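PDB 3NO3: glycerophosphodiester phosphodiesterase from Parabacteroides distasonis, which belongs to the glycerophosphoryl diester phosphodiesterase family of TIM-barrel proteins and carries a bound magnesium ion. Local coordinates for residues Asp41-Tyr53 against Arg112-Val124. Sequence-based numbering, arbitrary orientation.
Sequences DVHLTADNVLVVY and RNRDAARLSVQMV. With MG (magnesium ion), chain B.
The R112 guanidinium carries L44 on one face, with CD2 3.5 Å above the plane and over its centre. Near its edge lie N48 OD1, the T45 carbonyl and two waters. NH1 and NH2 both donate to N48 OD1, each at 2.9 Å. The NH2 bond runs nearly along the C=O axis (173°), while NH1 comes in from the side, tilted from the carbonyl plane. Amide and guanidinium planes stand 43° apart, and both bonds are bent at hydrogen. A water links NH2 to L44 O; a second accepts from N48 ND2 and, weakly, from NH1. R112 leaves the helix with CG anti to its N (chi1 -168°) and bends at chi2, which brings its end to the T45-N48 type I turn. T45 OG1 braces that turn, donating to D47 OD1 and accepting from V49 N.

Further along the helix the contact is mostly apolar. L44 CD1 meets L119 CD1 at 3.7 Å, and L44 CB and CD2 rest on A116 CB. L119 CD1 also touches N48 CB. L50 CD1 lies 3.6 Å from L119 O, and L50 CD2 faces S120 OG, which bonds back to A116 O.

At the start of 41-53, away from the helix, D41 binds the magnesium ion with E39 and E103. Helix 110-126 is an outer helix of the TIM barrel. It follows strand 99-104 and packs on barrel strand 37-44 and its antiparallel partner 50-52. Selenomethionine M123 and L50 continue onto L85 of helix 85-94, and S120 reaches F102 of strand 99-104.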
loop_
_atom_site.group_PDB
_atom_site.type_symbol
_atom_site.label_atom_id
_atom_site.label_comp_id
_atom_site.label_asym_id
_atom_site.label_seq_id
_atom_site.Cartn_x
_atom_site.Cartn_y
_atom_site.Cartn_z
ATOM N N ASP A 41 4.600 3.063 -3.031
ATOM C CA ASP A 41 5.800 2.571 -2.393
ATOM C C ASP A 41 6.765 3.703 -2.062
ATOM O O ASP A 41 7.026 4.566 -2.898
ATOM C CB ASP A 41 6.476 1.575 -3.309
ATOM C CG ASP A 41 5.545 0.502 -3.753
ATOM O OD1 ASP A 41 5.064 -0.242 -2.871
ATOM O OD2 ASP A 41 5.290 0.334 -4.967
ATOM N N VAL A 42 7.293 3.700 -0.846
ATOM C CA VAL A 42 8.086 4.832 -0.338
ATOM C C VAL A 42 9.493 4.389 0.109
ATOM O O VAL A 42 9.623 3.402 0.823
ATOM C CB VAL A 42 7.355 5.519 0.791
ATOM C CG1 VAL A 42 8.185 6.768 1.326
ATOM C CG2 VAL A 42 5.919 5.924 0.340
ATOM N N HIS A 43 10.523 5.130 -0.336
ATOM C CA HIS A 43 11.912 4.989 0.126
ATOM C C HIS A 43 12.405 6.311 0.743
ATOM O O HIS A 43 11.982 7.393 0.332
ATOM C CB HIS A 43 12.858 4.765 -1.030
ATOM C CG HIS A 43 12.590 3.564 -1.862
ATOM N ND1 HIS A 43 13.305 2.398 -1.719
ATOM C CD2 HIS A 43 11.777 3.384 -2.931
ATOM C CE1 HIS A 43 12.894 1.528 -2.623
ATOM N NE2 HIS A 43 11.958 2.095 -3.363
ATOM N N LEU A 44 13.363 6.187 1.639
ATOM C CA LEU A 44 14.153 7.243 2.223
ATOM C C LEU A 44 15.517 7.296 1.488
ATOM O O LEU A 44 16.292 6.301 1.479
ATOM C CB LEU A 44 14.352 7.004 3.736
ATOM C CG LEU A 44 14.852 8.191 4.564
ATOM C CD1 LEU A 44 13.836 9.389 4.570
ATOM C CD2 LEU A 44 15.224 7.705 6.034
ATOM N N THR A 45 15.816 8.454 0.892
ATOM C CA THR A 45 17.106 8.706 0.234
ATOM C C THR A 45 18.209 8.836 1.313
ATOM O O THR A 45 17.902 8.942 2.506
ATOM C CB THR A 45 17.074 9.960 -0.650
ATOM O OG1 THR A 45 16.962 11.136 0.182
ATOM C CG2 THR A 45 15.921 9.903 -1.736
ATOM N N ALA A 46 19.470 8.790 0.879
ATOM C CA ALA A 46 20.643 8.936 1.752
ATOM C C ALA A 46 20.563 10.180 2.643
ATOM O O ALA A 46 20.932 10.147 3.839
ATOM C CB ALA A 46 21.957 8.983 0.894
ATOM N N ASP A 47 20.086 11.266 2.028
ATOM C CA ASP A 47 19.854 12.547 2.685
ATOM C C ASP A 47 18.450 12.759 3.264
ATOM O O ASP A 47 18.039 13.902 3.486
ATOM C CB ASP A 47 20.322 13.725 1.766
ATOM C CG ASP A 47 19.509 13.896 0.506
ATOM O OD1 ASP A 47 18.904 12.926 -0.020
ATOM O OD2 ASP A 47 19.471 15.052 0.002
ATOM N N ASN A 48 17.746 11.669 3.561
ATOM C CA ASN A 48 16.498 11.658 4.332
ATOM C C ASN A 48 15.305 12.376 3.663
ATOM O O ASN A 48 14.467 12.928 4.337
ATOM C CB ASN A 48 16.695 12.141 5.775
ATOM C CG ASN A 48 17.618 11.245 6.588
ATOM O OD1 ASN A 48 18.045 10.186 6.149
ATOM N ND2 ASN A 48 17.907 11.674 7.810
ATOM N N VAL A 49 15.234 12.299 2.335
ATOM C CA VAL A 49 14.076 12.734 1.563
ATOM C C VAL A 49 13.257 11.489 1.213
ATOM O O VAL A 49 13.802 10.455 0.778
ATOM C CB VAL A 49 14.467 13.511 0.311
ATOM C CG1 VAL A 49 13.195 13.929 -0.526
ATOM C CG2 VAL A 49 15.330 14.742 0.656
ATOM N N LEU A 50 11.960 11.565 1.456
ATOM C CA LEU A 50 11.062 10.466 1.137
ATOM C C LEU A 50 10.590 10.632 -0.309
ATOM O O LEU A 50 10.092 11.672 -0.671
ATOM C CB LEU A 50 9.874 10.442 2.129
ATOM C CG LEU A 50 10.266 10.043 3.573
ATOM C CD1 LEU A 50 9.189 10.481 4.516
ATOM C CD2 LEU A 50 10.494 8.511 3.676
ATOM N N VAL A 51 10.718 9.577 -1.096
ATOM C CA VAL A 51 10.313 9.573 -2.521
ATOM C C VAL A 51 9.477 8.348 -2.782
ATOM O O VAL A 51 9.526 7.391 -1.997
ATOM C CB VAL A 51 11.547 9.601 -3.450
ATOM C CG1 VAL A 51 12.383 10.896 -3.221
ATOM C CG2 VAL A 51 12.456 8.327 -3.232
ATOM N N VAL A 52 8.782 8.348 -3.926
ATOM C CA VAL A 52 7.787 7.358 -4.253
ATOM C C VAL A 52 8.239 6.582 -5.487
ATOM O O VAL A 52 8.357 7.154 -6.594
ATOM C CB VAL A 52 6.415 7.986 -4.490
ATOM C CG1 VAL A 52 5.367 6.900 -4.804
ATOM C CG2 VAL A 52 5.981 8.740 -3.257
ATOM N N TYR A 53 8.543 5.294 -5.283
ATOM C CA TYR A 53 9.017 4.404 -6.373
ATOM C C TYR A 53 9.060 2.950 -5.885
ATOM O O TYR A 53 9.352 2.708 -4.708
ATOM C CB TYR A 53 10.426 4.842 -6.871
ATOM C CG TYR A 53 10.768 4.305 -8.244
ATOM C CD1 TYR A 53 10.197 4.855 -9.390
ATOM C CD2 TYR A 53 11.626 3.223 -8.396
ATOM C CE1 TYR A 53 10.482 4.376 -10.643
ATOM C CE2 TYR A 53 11.949 2.728 -9.677
ATOM C CZ TYR A 53 11.354 3.312 -10.792
ATOM O OH TYR A 53 11.632 2.838 -12.030
ATOM N N ARG A 112 17.637 1.968 10.522
ATOM C CA ARG A 112 17.249 2.766 9.340
ATOM C C ARG A 112 15.782 2.624 8.992
ATOM O O ARG A 112 15.116 3.637 8.630
ATOM C CB ARG A 112 18.150 2.459 8.136
ATOM C CG ARG A 112 18.028 3.396 6.967
ATOM C CD ARG A 112 18.346 4.854 7.331
ATOM N NE ARG A 112 18.449 5.658 6.128
ATOM C CZ ARG A 112 18.607 6.968 6.149
ATOM N NH1 ARG A 112 18.739 7.618 7.310
ATOM N NH2 ARG A 112 18.699 7.611 5.012
ATOM N N ASN A 113 15.245 1.413 9.129
ATOM C CA ASN A 113 13.803 1.218 9.005
ATOM C C ASN A 113 13.020 2.035 10.003
ATOM O O ASN A 113 11.999 2.634 9.607
ATOM C CB ASN A 113 13.410 -0.246 9.087
ATOM C CG ASN A 113 13.715 -0.974 7.797
ATOM O OD1 ASN A 113 13.001 -0.777 6.830
ATOM N ND2 ASN A 113 14.782 -1.780 7.765
ATOM N N ARG A 114 13.501 2.115 11.251
ATOM C CA ARG A 114 12.842 2.974 12.249
ATOM C C ARG A 114 12.868 4.436 11.904
ATOM O O ARG A 114 11.846 5.148 12.056
ATOM C CB ARG A 114 13.422 2.786 13.635
ATOM C CG ARG A 114 13.048 1.439 14.192
ATOM C CD ARG A 114 13.335 1.317 15.709
ATOM N NE ARG A 114 14.630 0.689 15.927
ATOM C CZ ARG A 114 14.890 -0.630 15.943
ATOM N NH1 ARG A 114 13.942 -1.566 15.744
ATOM N NH2 ARG A 114 16.137 -1.018 16.141
ATOM N N ASP A 115 14.032 4.891 11.440
ATOM C CA ASP A 115 14.166 6.265 10.969
ATOM C C ASP A 115 13.239 6.593 9.787
ATOM O O ASP A 115 12.587 7.629 9.821
ATOM C CB ASP A 115 15.589 6.617 10.624
ATOM C CG ASP A 115 16.524 6.630 11.840
ATOM O OD1 ASP A 115 16.122 6.876 12.983
ATOM O OD2 ASP A 115 17.703 6.368 11.607
ATOM N N ALA A 116 13.112 5.689 8.825
ATOM C CA ALA A 116 12.244 5.901 7.667
ATOM C C ALA A 116 10.771 5.932 8.100
ATOM O O ALA A 116 9.978 6.776 7.621
ATOM C CB ALA A 116 12.504 4.826 6.594
ATOM N N ALA A 117 10.412 5.074 9.065
ATOM C CA ALA A 117 9.057 5.071 9.598
ATOM C C ALA A 117 8.729 6.349 10.407
ATOM O O ALA A 117 7.665 6.926 10.219
ATOM C CB ALA A 117 8.800 3.824 10.413
ATOM N N ARG A 118 9.632 6.769 11.270
ATOM C CA ARG A 118 9.462 8.036 11.984
ATOM C C ARG A 118 9.274 9.215 11.016
ATOM O O ARG A 118 8.340 10.008 11.178
ATOM C CB ARG A 118 10.653 8.301 12.910
ATOM C CG ARG A 118 10.453 9.548 13.805
ATOM C CD ARG A 118 11.651 9.981 14.632
ATOM N NE ARG A 118 12.795 10.295 13.771
ATOM C CZ ARG A 118 13.827 9.483 13.509
ATOM N NH1 ARG A 118 13.943 8.246 14.041
ATOM N NH2 ARG A 118 14.781 9.920 12.686
ATOM N N LEU A 119 10.140 9.318 10.000
ATOM C CA LEU A 119 10.057 10.448 9.070
ATOM C C LEU A 119 8.779 10.384 8.227
ATOM O O LEU A 119 8.234 11.424 7.833
ATOM C CB LEU A 119 11.306 10.585 8.205
ATOM C CG LEU A 119 12.602 11.008 8.905
ATOM C CD1 LEU A 119 13.818 10.814 7.962
ATOM C CD2 LEU A 119 12.597 12.413 9.385
ATOM N N SER A 120 8.327 9.164 7.911
ATOM C CA SER A 120 7.078 8.947 7.203
ATOM C C SER A 120 5.890 9.454 8.014
ATOM O O SER A 120 5.092 10.248 7.518
ATOM C CB SER A 120 6.852 7.462 6.883
ATOM O OG SER A 120 7.749 6.984 5.901
ATOM N N VAL A 121 5.850 9.095 9.291
ATOM C CA VAL A 121 4.781 9.538 10.179
ATOM C C VAL A 121 4.769 11.064 10.354
ATOM O O VAL A 121 3.705 11.665 10.263
ATOM C CB VAL A 121 4.905 8.859 11.583
ATOM C CG1 VAL A 121 3.997 9.569 12.655
ATOM C CG2 VAL A 121 4.601 7.347 11.407
ATOM N N GLN A 122 5.947 11.671 10.452
ATOM C CA GLN A 122 6.091 13.123 10.532
ATOM C C GLN A 122 5.578 13.857 9.276
ATOM O O GLN A 122 4.881 14.872 9.388
ATOM C CB GLN A 122 7.551 13.494 10.847
ATOM C CG GLN A 122 7.923 13.133 12.312
ATOM C CD GLN A 122 9.358 13.343 12.651
ATOM O OE1 GLN A 122 10.186 13.638 11.792
ATOM N NE2 GLN A 122 9.679 13.201 13.938
HETATM N N MSE A 123 5.892 13.332 8.111
HETATM C CA MSE A 123 5.419 13.905 6.860
HETATM C C MSE A 123 3.900 13.784 6.722
HETATM O O MSE A 123 3.229 14.779 6.388
HETATM C CB MSE A 123 6.085 13.248 5.683
HETATM C CG MSE A 123 5.651 13.809 4.287
HETATM SE SE MSE A 123 6.092 15.660 4.040
HETATM C CE MSE A 123 7.997 15.386 3.775
ATOM N N VAL A 124 3.365 12.589 6.996
ATOM C CA VAL A 124 1.915 12.334 6.950
ATOM C C VAL A 124 1.190 13.272 7.901
ATOM O O VAL A 124 0.170 13.878 7.523
ATOM C CB VAL A 124 1.590 10.841 7.193
ATOM C CG1 VAL A 124 0.064 10.607 7.358
ATOM C CG2 VAL A 124 2.124 10.010 5.985
HETATM MG MG MG B . 3.933 -1.985 -2.974
HETATM O O HOH W 1 3.464 -1.482 -5.015
HETATM O O HOH W 2 18.293 5.486 3.070
HETATM O O HOH W 3 19.641 10.045 9.435
HETATM O O HOH W 4 5.632 -2.987 -3.807
#